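Local coordinates for protein ORF10 (Moritella marina, PDB 6RIW) that probably elongates acyl chains by decarboxylative ketosynthase condensation in polyunsaturated fatty acid synthesis, this chain being the ketosynthase–chain length factor didomain of a longer synthase, at residues S799-A804 with M843-K848; S808-A813 with N869-D874; L490-Q495 with L853-S858; N732-Q737 with A813-L818. All blocks are in the same frame, centred on the assembly; numbering follows the deposited sequence.

Contact 1: residues S799-A804 with M843-K848; sequences SVEAHA and MASIIK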
loop_
_atom_site.group_PDB
_atom_site.type_symbol
_atom_site.label_atom_id
_atom_site.label_comp_id
_atom_site.label_asym_id
_atom_site.label_seq_id
_atom_site.Cartn_x
_atom_site.Cartn_y
_atom_site.Cartn_z
ATOM N N SER A 799 -25.960 -14.165 16.695
ATOM C CA SER A 799 -24.965 -15.107 16.206
ATOM C C SER A 799 -23.658 -14.348 16.050
ATOM O O SER A 799 -23.625 -13.118 16.108
ATOM C CB SER A 799 -25.412 -15.756 14.900
ATOM O OG SER A 799 -25.573 -14.796 13.866
ATOM N N VAL A 800 -22.575 -15.103 15.863
ATOM C CA VAL A 800 -21.224 -14.562 15.907
ATOM C C VAL A 800 -20.489 -15.056 14.677
ATOM O O VAL A 800 -20.446 -16.266 14.420
ATOM C CB VAL A 800 -20.462 -14.987 17.180
ATOM C CG1 VAL A 800 -19.064 -14.365 17.185
ATOM C CG2 VAL A 800 -21.218 -14.566 18.403
ATOM N N GLU A 801 -19.924 -14.121 13.922
ATOM C CA GLU A 801 -19.098 -14.439 12.756
ATOM C C GLU A 801 -17.657 -14.426 13.245
ATOM O O GLU A 801 -17.040 -13.372 13.381
ATOM C CB GLU A 801 -19.364 -13.441 11.628
ATOM C CG GLU A 801 -18.437 -13.539 10.431
ATOM C CD GLU A 801 -18.673 -14.768 9.576
ATOM O OE1 GLU A 801 -19.719 -15.450 9.765
ATOM O OE2 GLU A 801 -17.792 -15.045 8.711
ATOM N N ALA A 802 -17.134 -15.597 13.586
ATOM C CA ALA A 802 -15.775 -15.658 14.114
ATOM C C ALA A 802 -14.762 -15.457 12.991
ATOM O O ALA A 802 -15.043 -15.723 11.820
ATOM C CB ALA A 802 -15.528 -17.009 14.794
ATOM N N HIS A 803 -13.575 -14.976 13.359
ATOM C CA HIS A 803 -12.473 -14.936 12.400
ATOM C C HIS A 803 -12.163 -16.343 11.890
ATOM O O HIS A 803 -12.087 -16.571 10.679
ATOM C CB HIS A 803 -11.252 -14.288 13.073
ATOM C CG HIS A 803 -10.108 -14.016 12.149
ATOM N ND1 HIS A 803 -10.215 -13.209 11.032
ATOM C CD2 HIS A 803 -8.819 -14.441 12.184
ATOM C CE1 HIS A 803 -9.047 -13.165 10.412
ATOM N NE2 HIS A 803 -8.182 -13.894 11.094
ATOM N N ALA A 804 -12.020 -17.301 12.815
ATOM C CA ALA A 804 -11.846 -18.730 12.524
ATOM C C ALA A 804 -10.824 -18.976 11.407
ATOM O O ALA A 804 -11.094 -19.655 10.417
ATOM C CB ALA A 804 -13.180 -19.378 12.182
ATOM N N MET A 843 -13.989 -8.333 4.292
ATOM C CA MET A 843 -15.102 -8.095 3.372
ATOM C C MET A 843 -15.980 -9.339 3.219
ATOM O O MET A 843 -17.213 -9.231 3.202
ATOM C CB MET A 843 -14.577 -7.633 2.011
ATOM C CG MET A 843 -15.637 -7.026 1.093
ATOM S SD MET A 843 -16.456 -5.592 1.816
ATOM C CE MET A 843 -15.117 -4.380 1.711
ATOM N N ALA A 844 -15.373 -10.527 3.112
ATOM C CA ALA A 844 -16.168 -11.751 3.073
ATOM C C ALA A 844 -17.085 -11.867 4.288
ATOM O O ALA A 844 -18.263 -12.228 4.151
ATOM C CB ALA A 844 -15.258 -12.987 2.991
ATOM N N SER A 845 -16.561 -11.589 5.485
ATOM C CA SER A 845 -17.379 -11.695 6.699
ATOM C C SER A 845 -18.501 -10.666 6.718
ATOM O O SER A 845 -19.627 -10.972 7.136
ATOM C CB SER A 845 -16.516 -11.503 7.940
ATOM O OG SER A 845 -15.490 -12.466 7.999
ATOM N N ILE A 846 -18.190 -9.423 6.346
ATOM C CA ILE A 846 -19.215 -8.374 6.352
ATOM C C ILE A 846 -20.316 -8.708 5.360
ATOM O O ILE A 846 -21.514 -8.579 5.662
ATOM C CB ILE A 846 -18.577 -7.005 6.054
ATOM C CG1 ILE A 846 -17.830 -6.499 7.296
ATOM C CG2 ILE A 846 -19.664 -5.985 5.610
ATOM C CD1 ILE A 846 -17.003 -5.200 7.059
ATOM N N ILE A 847 -19.944 -9.172 4.167
ATOM C CA ILE A 847 -20.960 -9.411 3.143
ATOM C C ILE A 847 -21.829 -10.622 3.494
ATOM O O ILE A 847 -23.061 -10.574 3.331
ATOM C CB ILE A 847 -20.305 -9.552 1.762
ATOM C CG1 ILE A 847 -19.784 -8.166 1.342
ATOM C CG2 ILE A 847 -21.322 -10.123 0.718
ATOM C CD1 ILE A 847 -19.175 -8.137 -0.052
ATOM N N LYS A 848 -21.221 -11.722 3.975
ATOM C CA LYS A 848 -22.031 -12.830 4.490
ATOM C C LYS A 848 -23.041 -12.331 5.523
ATOM O O LYS A 848 -24.235 -12.668 5.470
ATOM C CB LYS A 848 -21.156 -13.907 5.135
ATOM C CG LYS A 848 -21.988 -14.936 5.931
ATOM C CD LYS A 848 -21.131 -15.961 6.686
ATOM C CE LYS A 848 -21.942 -16.753 7.723
ATOM N NZ LYS A 848 -21.076 -17.672 8.518
HETATM O O HOH W 1 -14.998 -15.346 9.245
#
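E801 and K848 form a buried salt bridge, with K848 NZ giving a hydrogen bond to E801 OE1 at 2.9 Å. The ammonium meets the syn lone pair of OE1, on the side of the other carboxylate oxygen. Behind NZ, the lysine chain crosses the glutamate at a slant, its CE 3.3 Å from E801 OE1.

The second oxygen, OE2, faces S845 and water 1. The water sits 2.9 Å from E801 OE2 and 2.6 Å from A802 O, able to donate to either; S845 OG joins it at 3.2 Å. A small serine suits this place because its CB packs against the glutamate stem, 3.7 Å from E801 CG, while its hydroxyl reaches the water.

E801 has CG anti to the backbone N and then bends at chi2 (72°), which swings the carboxylate along the helix face from S845 to K848; the lysine reaches it with a fully extended chain. Buried acid and lysine can offset each other's charge, and each has a second partner: V830 N for E801 OE2, S828 OG for K848 NZ.

Strand 797-801 lies between strands 826-828 and 865-870 in one sheet of the layered thiolase fold. Helix 841-854 packs on it beside I868, while M843 and I847 face A746 and I748 of strand 741-752, and I846 leans on helix 668-682.

Contact 2: residues S808-A813 with N869-D874; sequences SAENNA and NGLGRD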
loop_
_atom_site.group_PDB
_atom_site.type_symbol
_atom_site.label_atom_id
_atom_site.label_comp_id
_atom_site.label_asym_id
_atom_site.label_seq_id
_atom_site.Cartn_x
_atom_site.Cartn_y
_atom_site.Cartn_z
ATOM N N SER A 808 -3.682 -21.769 14.881
ATOM C CA SER A 808 -4.169 -22.310 16.151
ATOM C C SER A 808 -4.264 -21.249 17.240
ATOM O O SER A 808 -5.227 -21.242 18.003
ATOM C CB SER A 808 -3.296 -23.486 16.617
ATOM O OG SER A 808 -1.940 -23.188 16.457
ATOM N N ALA A 809 -3.286 -20.351 17.343
ATOM C CA ALA A 809 -3.351 -19.368 18.418
ATOM C C ALA A 809 -4.556 -18.443 18.266
ATOM O O ALA A 809 -5.138 -18.001 19.269
ATOM C CB ALA A 809 -2.059 -18.551 18.482
ATOM N N GLU A 810 -4.925 -18.110 17.021
ATOM C CA GLU A 810 -6.104 -17.267 16.795
ATOM C C GLU A 810 -7.388 -18.022 17.107
ATOM O O GLU A 810 -8.267 -17.513 17.830
ATOM C CB GLU A 810 -6.101 -16.746 15.349
ATOM C CG GLU A 810 -4.949 -15.751 15.105
ATOM C CD GLU A 810 -4.858 -15.223 13.657
ATOM O OE1 GLU A 810 -5.450 -15.834 12.726
ATOM O OE2 GLU A 810 -4.149 -14.196 13.462
ATOM N N ASN A 811 -7.514 -19.248 16.588
ATOM C CA ASN A 811 -8.699 -20.044 16.896
ATOM C C ASN A 811 -8.844 -20.253 18.398
ATOM O O ASN A 811 -9.957 -20.179 18.938
ATOM C CB ASN A 811 -8.640 -21.396 16.187
ATOM C CG ASN A 811 -9.134 -21.331 14.755
ATOM O OD1 ASN A 811 -9.141 -20.265 14.126
ATOM N ND2 ASN A 811 -9.552 -22.469 14.228
ATOM N N ASN A 812 -7.734 -20.528 19.090
ATOM C CA ASN A 812 -7.829 -20.838 20.517
ATOM C C ASN A 812 -8.208 -19.608 21.332
ATOM O O ASN A 812 -8.978 -19.714 22.297
ATOM C CB ASN A 812 -6.518 -21.444 21.025
ATOM C CG ASN A 812 -6.272 -22.850 20.475
ATOM O OD1 ASN A 812 -7.188 -23.506 19.972
ATOM N ND2 ASN A 812 -5.029 -23.294 20.528
ATOM N N ALA A 813 -7.715 -18.424 20.952
ATOM C CA ALA A 813 -8.149 -17.217 21.647
ATOM C C ALA A 813 -9.646 -16.982 21.448
ATOM O O ALA A 813 -10.352 -16.583 22.387
ATOM C CB ALA A 813 -7.333 -15.999 21.191
ATOM N N ASN A 869 -15.860 -10.828 14.605
ATOM C CA ASN A 869 -14.559 -10.699 15.241
ATOM C C ASN A 869 -13.454 -10.816 14.196
ATOM O O ASN A 869 -13.593 -11.535 13.207
ATOM C CB ASN A 869 -14.381 -11.769 16.331
ATOM C CG ASN A 869 -13.293 -11.412 17.327
ATOM O OD1 ASN A 869 -13.305 -10.328 17.914
ATOM N ND2 ASN A 869 -12.327 -12.316 17.503
ATOM N N GLY A 870 -12.368 -10.073 14.404
ATOM C CA GLY A 870 -11.230 -10.085 13.501
ATOM C C GLY A 870 -9.902 -10.090 14.234
ATOM O O GLY A 870 -9.736 -9.375 15.231
ATOM N N LEU A 871 -8.969 -10.935 13.772
ATOM C CA LEU A 871 -7.609 -11.001 14.278
ATOM C C LEU A 871 -6.687 -10.980 13.075
ATOM O O LEU A 871 -7.134 -11.102 11.934
ATOM C CB LEU A 871 -7.347 -12.268 15.125
ATOM C CG LEU A 871 -8.228 -12.427 16.376
ATOM C CD1 LEU A 871 -8.031 -13.815 16.990
ATOM C CD2 LEU A 871 -7.876 -11.357 17.408
ATOM N N GLY A 872 -5.392 -10.813 13.309
ATOM C CA GLY A 872 -4.480 -10.953 12.187
ATOM C C GLY A 872 -3.061 -10.559 12.551
ATOM O O GLY A 872 -2.724 -10.331 13.715
ATOM N N ARG A 873 -2.242 -10.480 11.514
ATOM C CA ARG A 873 -0.840 -10.182 11.736
ATOM C C ARG A 873 -0.600 -8.729 12.104
ATOM O O ARG A 873 0.548 -8.372 12.396
ATOM C CB ARG A 873 -0.033 -10.559 10.496
ATOM C CG ARG A 873 0.076 -12.071 10.279
ATOM C CD ARG A 873 0.758 -12.743 11.500
ATOM N NE ARG A 873 2.168 -12.355 11.599
ATOM C CZ ARG A 873 2.950 -12.604 12.648
ATOM N NH1 ARG A 873 2.470 -13.241 13.717
ATOM N NH2 ARG A 873 4.221 -12.242 12.627
ATOM N N ASP A 874 -1.626 -7.879 12.087
ATOM C CA ASP A 874 -1.450 -6.519 12.587
ATOM C C ASP A 874 -1.477 -6.452 14.110
ATOM O O ASP A 874 -1.181 -5.392 14.677
ATOM C CB ASP A 874 -2.540 -5.620 12.011
ATOM C CG ASP A 874 -3.942 -6.189 12.270
ATOM O OD1 ASP A 874 -4.225 -7.356 11.843
ATOM O OD2 ASP A 874 -4.748 -5.479 12.906
HETATM O O HOH W 2 -2.687 -12.858 15.360
#
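E810 lies against L871 and G872, where the first turns of helix 808-821 meet the end of strand 865-870. In this thiolase-like fold the 869-874 segment leaves the strand and turns toward the antiparallel strand 876-884, probably corresponding to the glycine-rich loop of ketosynthases.

Along the helix, E810 lies in the first turn, which is closed by the bond from N812 N to S808 O (2.8 Å), and it points toward the loop. A chi1 of -68° and an extended chain carry its carboxylate past L871 to G872, the glutamate and leucine side chains sliding past each other in opposite directions. E810 CB is 3.9 Å from L871 CD1, a methyl that also approaches the helix carbonyl, E810 O, at 3.8 Å. The glutamate thus offers a greasy stem to leucine and a polar end to the loop backbone; OE1 of that end is held by S805 OG. One turn further along, A813 faces the leucine from a little farther off, a small residue on the same side of the helix.

On the loop, R873 makes a salt bridge to D167 of the ketosynthase half. G872 is nearly fully extended, at angles that call for glycine, and its CA passes 3.5 Å from E810 OE2. Water 2 completes the link, donating to E810 OE2 at 2.7 Å and to G872 O at 3.0 Å.

Contact 3: residues L490-Q495 with L853-S858; sequences LLNNNQ and LDQNTS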
loop_
_atom_site.group_PDB
_atom_site.type_symbol
_atom_site.label_atom_id
_atom_site.label_comp_id
_atom_site.label_asym_id
_atom_site.label_seq_id
_atom_site.Cartn_x
_atom_site.Cartn_y
_atom_site.Cartn_z
ATOM N N LEU A 490 -24.909 -19.723 -2.431
ATOM C CA LEU A 490 -23.914 -20.572 -1.790
ATOM C C LEU A 490 -24.076 -20.578 -0.273
ATOM O O LEU A 490 -24.077 -21.641 0.361
ATOM C CB LEU A 490 -22.514 -20.088 -2.198
ATOM C CG LEU A 490 -21.337 -20.929 -1.702
ATOM C CD1 LEU A 490 -21.041 -22.019 -2.704
ATOM C CD2 LEU A 490 -20.104 -20.039 -1.508
ATOM N N LEU A 491 -24.173 -19.392 0.343
ATOM C CA LEU A 491 -24.226 -19.328 1.798
ATOM C C LEU A 491 -25.517 -19.935 2.328
ATOM O O LEU A 491 -25.511 -20.640 3.346
ATOM C CB LEU A 491 -24.106 -17.873 2.253
ATOM C CG LEU A 491 -22.771 -17.242 1.894
ATOM C CD1 LEU A 491 -22.842 -15.715 2.158
ATOM C CD2 LEU A 491 -21.690 -17.902 2.730
ATOM N N ASN A 492 -26.629 -19.670 1.650
ATOM C CA ASN A 492 -27.914 -20.164 2.141
ATOM C C ASN A 492 -27.987 -21.680 2.074
ATOM O O ASN A 492 -28.638 -22.301 2.920
ATOM C CB ASN A 492 -29.054 -19.533 1.353
ATOM C CG ASN A 492 -29.354 -18.118 1.815
ATOM O OD1 ASN A 492 -29.053 -17.764 2.946
ATOM N ND2 ASN A 492 -29.933 -17.306 0.943
ATOM N N ASN A 493 -27.309 -22.284 1.102
ATOM C CA ASN A 493 -27.236 -23.730 0.960
ATOM C C ASN A 493 -26.076 -24.356 1.722
ATOM O O ASN A 493 -25.891 -25.570 1.631
ATOM C CB ASN A 493 -27.118 -24.092 -0.517
ATOM C CG ASN A 493 -28.293 -23.612 -1.317
ATOM O OD1 ASN A 493 -29.375 -23.427 -0.780
ATOM N ND2 ASN A 493 -28.092 -23.412 -2.617
ATOM N N ASN A 494 -25.306 -23.560 2.464
ATOM C CA ASN A 494 -24.098 -23.995 3.165
ATOM C C ASN A 494 -23.197 -24.836 2.255
ATOM O O ASN A 494 -22.684 -25.886 2.643
ATOM C CB ASN A 494 -24.419 -24.744 4.462
ATOM C CG ASN A 494 -23.244 -24.741 5.442
ATOM O OD1 ASN A 494 -22.408 -23.801 5.470
ATOM N ND2 ASN A 494 -23.157 -25.795 6.241
ATOM N N GLN A 495 -22.999 -24.356 1.036
ATOM C CA GLN A 495 -22.035 -24.965 0.131
ATOM C C GLN A 495 -20.688 -24.244 0.200
ATOM O O GLN A 495 -20.543 -23.197 0.840
ATOM C CB GLN A 495 -22.582 -24.951 -1.290
ATOM C CG GLN A 495 -23.828 -25.829 -1.409
ATOM C CD GLN A 495 -24.559 -25.606 -2.699
ATOM O OE1 GLN A 495 -24.682 -24.466 -3.172
ATOM N NE2 GLN A 495 -25.041 -26.694 -3.299
ATOM N N LEU A 853 -28.553 -10.772 7.412
ATOM C CA LEU A 853 -29.428 -9.781 8.034
ATOM C C LEU A 853 -30.440 -9.197 7.054
ATOM O O LEU A 853 -31.578 -8.908 7.447
ATOM C CB LEU A 853 -28.585 -8.672 8.647
ATOM C CG LEU A 853 -27.786 -9.114 9.868
ATOM C CD1 LEU A 853 -26.746 -8.036 10.154
ATOM C CD2 LEU A 853 -28.674 -9.345 11.072
ATOM N N ASP A 854 -30.060 -9.024 5.787
ATOM C CA ASP A 854 -31.008 -8.565 4.782
ATOM C C ASP A 854 -32.155 -9.550 4.574
ATOM O O ASP A 854 -33.245 -9.141 4.153
ATOM C CB ASP A 854 -30.298 -8.333 3.456
ATOM C CG ASP A 854 -31.186 -7.612 2.454
ATOM O OD1 ASP A 854 -31.708 -6.538 2.806
ATOM O OD2 ASP A 854 -31.385 -8.110 1.328
ATOM N N GLN A 855 -31.923 -10.832 4.843
ATOM C CA GLN A 855 -32.925 -11.893 4.724
ATOM C C GLN A 855 -33.782 -12.063 5.974
ATOM O O GLN A 855 -34.688 -12.901 5.968
ATOM C CB GLN A 855 -32.237 -13.241 4.437
ATOM C CG GLN A 855 -31.628 -13.366 3.089
ATOM C CD GLN A 855 -30.586 -14.510 3.022
ATOM O OE1 GLN A 855 -29.809 -14.581 2.071
ATOM N NE2 GLN A 855 -30.569 -15.384 4.032
ATOM N N ASN A 856 -33.496 -11.328 7.051
ATOM C CA ASN A 856 -34.152 -11.559 8.331
ATOM C C ASN A 856 -35.657 -11.335 8.209
ATOM O O ASN A 856 -36.104 -10.339 7.637
ATOM C CB ASN A 856 -33.560 -10.630 9.394
ATOM C CG ASN A 856 -34.202 -10.818 10.764
ATOM O OD1 ASN A 856 -34.330 -11.939 11.246
ATOM N ND2 ASN A 856 -34.601 -9.713 11.400
ATOM N N THR A 857 -36.442 -12.285 8.724
ATOM C CA THR A 857 -37.897 -12.151 8.749
ATOM C C THR A 857 -38.461 -12.594 10.092
ATOM O O THR A 857 -39.553 -13.172 10.147
ATOM C CB THR A 857 -38.577 -12.967 7.639
ATOM O OG1 THR A 857 -38.294 -14.362 7.826
ATOM C CG2 THR A 857 -38.126 -12.515 6.246
ATOM N N SER A 858 -37.726 -12.353 11.172
ATOM C CA SER A 858 -38.122 -12.804 12.503
ATOM C C SER A 858 -39.165 -11.889 13.149
ATOM O O SER A 858 -39.305 -10.727 12.778
ATOM C CB SER A 858 -36.887 -12.912 13.403
ATOM O OG SER A 858 -37.204 -12.594 14.748
#
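The C-terminal ends of helices 484-492 and 841-854 meet at the protein surface through a pair of amides, those of N492 and Q855. The side chains come from opposite directions and bond twice: Q855 NE2 donates to N492 OD1, and N492 ND2 donates to Q855 OE1, both at 3.0 Å. Each residue gives one N-H and takes one, a reciprocity that suits asparagine and glutamine.

The pair is twisted, however, with its amide planes 53° apart. N492 ND2 therefore sits well above the carbonyl plane of Q855, 48° out of it and off the lone pairs, whereas Q855 NE2 is tilted only moderately from the carbonyl plane of N492. Both bonds are somewhat bent, and the two acceptors, N492 OD1 and Q855 OE1, are brought to 3.4 Å.

Just past N492 the first helix ends in a Schellman motif: N494 has positive phi (47°), a conformation asparagine tolerates well, and Q495 N bonds back to L490 O at 3.0 Å while N494 N bonds to L491 O. Q855 spans the gap with an extended chain, the shorter N492 meeting it from the last helical turn. Beneath the amides, L491 packs on K848 and L851 of helix 841-854.

Contact 4: residues N732-Q737 with A813-L818; sequences NILDQQ and AEKTAL
A short 3-10 turn, 733-735, lies against helix 808-821, with L734 CA and K815 CA 6.4 Å apart as the nearest pair across the contact. The turn, closed by D735 N bonding to N732 O, presents L734 toward the helix and sets D735 beside it. In the thiolase-like fold, this is the loop before strand 741-752 packing on helix 808-821.

L734 does most of the packing. Its CB lies 3.5 Å from K815 CG, tighter than an ordinary van der Waals contact, as the two side chains slide past each other in opposite directions. The leucine crosses E814 at about a right angle, both methyls near 4.1 Å from E814 CB, with CD1 also close to K815 N and CD2 3.5 Å from E814 OE1. A branched leucine suits this place, since it can cover both the helix backbone and the neighbouring glutamate. The carboxylate itself is turned to other partners: A804 N binds OE1, and H803 N and N869 ND2 bind OE2, so three N-H groups grip the buried acid.

K815 and D735 form the exposed edge. The lysine chain bends at chi3 (52°) and crosses D735 at about a right angle, bringing CD within 3.5 Å of D735 OD1. The salt bridge from K815 NZ to D735 OD1 is long, at 3.8 Å, and probably modest in strength.

Inward, L734 and L818 both touch I827 of strand 826-828, and elsewhere on the helix A817 rests on A776 and I779 of helix 776-790.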
loop_
_atom_site.group_PDB
_atom_site.type_symbol
_atom_site.label_atom_id
_atom_site.label_comp_id
_atom_site.label_asym_id
_atom_site.label_seq_id
_atom_site.Cartn_x
_atom_site.Cartn_y
_atom_site.Cartn_z
ATOM N N ASN A 732 -17.690 -25.674 16.167
ATOM C CA ASN A 732 -16.685 -26.652 15.789
ATOM C C ASN A 732 -15.722 -26.104 14.725
ATOM O O ASN A 732 -14.618 -26.618 14.581
ATOM C CB ASN A 732 -17.354 -27.930 15.279
ATOM C CG ASN A 732 -18.369 -27.655 14.177
ATOM O OD1 ASN A 732 -19.248 -26.801 14.328
ATOM N ND2 ASN A 732 -18.249 -28.375 13.060
ATOM N N ILE A 733 -16.144 -25.083 13.961
ATOM C CA ILE A 733 -15.220 -24.468 13.005
ATOM C C ILE A 733 -13.976 -23.974 13.731
ATOM O O ILE A 733 -12.867 -24.036 13.183
ATOM C CB ILE A 733 -15.911 -23.346 12.194
ATOM C CG1 ILE A 733 -15.029 -22.804 11.050
ATOM C CG2 ILE A 733 -16.284 -22.186 13.087
ATOM C CD1 ILE A 733 -14.360 -23.843 10.152
ATOM N N LEU A 734 -14.116 -23.541 14.995
ATOM C CA LEU A 734 -12.952 -23.101 15.762
ATOM C C LEU A 734 -12.050 -24.246 16.189
ATOM O O LEU A 734 -10.935 -23.982 16.649
ATOM C CB LEU A 734 -13.379 -22.317 17.000
ATOM C CG LEU A 734 -13.933 -20.937 16.661
ATOM C CD1 LEU A 734 -14.407 -20.232 17.930
ATOM C CD2 LEU A 734 -12.859 -20.121 15.951
ATOM N N ASP A 735 -12.497 -25.496 16.065
ATOM C CA ASP A 735 -11.631 -26.628 16.388
ATOM C C ASP A 735 -10.681 -27.004 15.252
ATOM O O ASP A 735 -9.783 -27.821 15.472
ATOM C CB ASP A 735 -12.467 -27.862 16.762
ATOM C CG ASP A 735 -13.246 -27.682 18.064
ATOM O OD1 ASP A 735 -12.889 -26.806 18.888
ATOM O OD2 ASP A 735 -14.232 -28.431 18.261
ATOM N N GLN A 736 -10.866 -26.457 14.055
ATOM C CA GLN A 736 -9.959 -26.719 12.942
ATOM C C GLN A 736 -8.538 -26.271 13.271
ATOM O O GLN A 736 -8.329 -25.216 13.871
ATOM C CB GLN A 736 -10.444 -25.990 11.693
ATOM C CG GLN A 736 -11.763 -26.492 11.179
ATOM C CD GLN A 736 -11.662 -27.928 10.766
ATOM O OE1 GLN A 736 -12.268 -28.807 11.377
ATOM N NE2 GLN A 736 -10.862 -28.186 9.738
ATOM N N GLN A 737 -7.560 -27.066 12.841
ATOM C CA GLN A 737 -6.148 -26.820 13.111
ATOM C C GLN A 737 -5.359 -26.372 11.887
ATOM O O GLN A 737 -4.138 -26.216 11.980
ATOM C CB GLN A 737 -5.495 -28.097 13.652
ATOM C CG GLN A 737 -6.020 -28.571 14.974
ATOM C CD GLN A 737 -4.880 -28.930 15.903
ATOM O OE1 GLN A 737 -4.250 -28.047 16.495
ATOM N NE2 GLN A 737 -4.579 -30.232 16.007
ATOM N N ALA A 813 -7.715 -18.424 20.952
ATOM C CA ALA A 813 -8.149 -17.217 21.647
ATOM C C ALA A 813 -9.646 -16.982 21.448
ATOM O O ALA A 813 -10.352 -16.583 22.387
ATOM C CB ALA A 813 -7.333 -15.999 21.191
ATOM N N GLU A 814 -10.155 -17.249 20.246
ATOM C CA GLU A 814 -11.588 -17.079 20.010
ATOM C C GLU A 814 -12.416 -18.143 20.725
ATOM O O GLU A 814 -13.533 -17.850 21.169
ATOM C CB GLU A 814 -11.894 -17.105 18.514
ATOM C CG GLU A 814 -11.402 -15.859 17.757
ATOM C CD GLU A 814 -11.966 -15.816 16.332
ATOM O OE1 GLU A 814 -11.714 -16.788 15.577
ATOM O OE2 GLU A 814 -12.654 -14.815 15.976
ATOM N N LYS A 815 -11.900 -19.375 20.833
ATOM C CA LYS A 815 -12.626 -20.418 21.563
ATOM C C LYS A 815 -12.792 -20.051 23.027
ATOM O O LYS A 815 -13.760 -20.468 23.672
ATOM C CB LYS A 815 -11.899 -21.757 21.452
ATOM C CG LYS A 815 -12.297 -22.604 20.283
ATOM C CD LYS A 815 -11.432 -23.877 20.235
ATOM C CE LYS A 815 -11.457 -24.602 21.573
ATOM N NZ LYS A 815 -10.459 -25.719 21.617
ATOM N N THR A 816 -11.856 -19.286 23.568
ATOM C CA THR A 816 -11.963 -18.828 24.943
ATOM C C THR A 816 -12.932 -17.648 25.042
ATOM O O THR A 816 -13.893 -17.688 25.815
ATOM C CB THR A 816 -10.553 -18.467 25.460
ATOM O OG1 THR A 816 -9.738 -19.653 25.486
ATOM C CG2 THR A 816 -10.581 -17.848 26.854
ATOM N N ALA A 817 -12.739 -16.624 24.207
ATOM C CA ALA A 817 -13.443 -15.356 24.401
ATOM C C ALA A 817 -14.888 -15.371 23.898
ATOM O O ALA A 817 -15.779 -14.821 24.564
ATOM C CB ALA A 817 -12.661 -14.233 23.706
ATOM N N LEU A 818 -15.149 -15.946 22.708
ATOM C CA LEU A 818 -16.458 -15.749 22.086
ATOM C C LEU A 818 -17.577 -16.477 22.827
ATOM O O LEU A 818 -18.644 -15.874 23.028
ATOM C CB LEU A 818 -16.418 -16.149 20.608
ATOM C CG LEU A 818 -15.464 -15.294 19.761
ATOM C CD1 LEU A 818 -15.549 -15.718 18.303
ATOM C CD2 LEU A 818 -15.764 -13.809 19.906
#

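In the fold
All four contacts belong to the chain length factor half. Contacts 1 and 2 are buried, contact 4 is partly buried, and contact 3 lies at the surface. Strands 797-801 and 865-870, adjacent in one sheet, carry contacts 1 and 2; helix 808-821 serves contacts 2 and 4, which share A813, while helix 841-854 runs from contact 1 to contact 3. The chemistry follows depth: a close salt bridge with water in contact 1, leucine packing and a water bridge in contact 2, paired hydrogen bonds between neutral side-chain amides in contact 3, and in contact 4 leucine packing with a long salt bridge at its rim. E814 of contact 4 connects the first two.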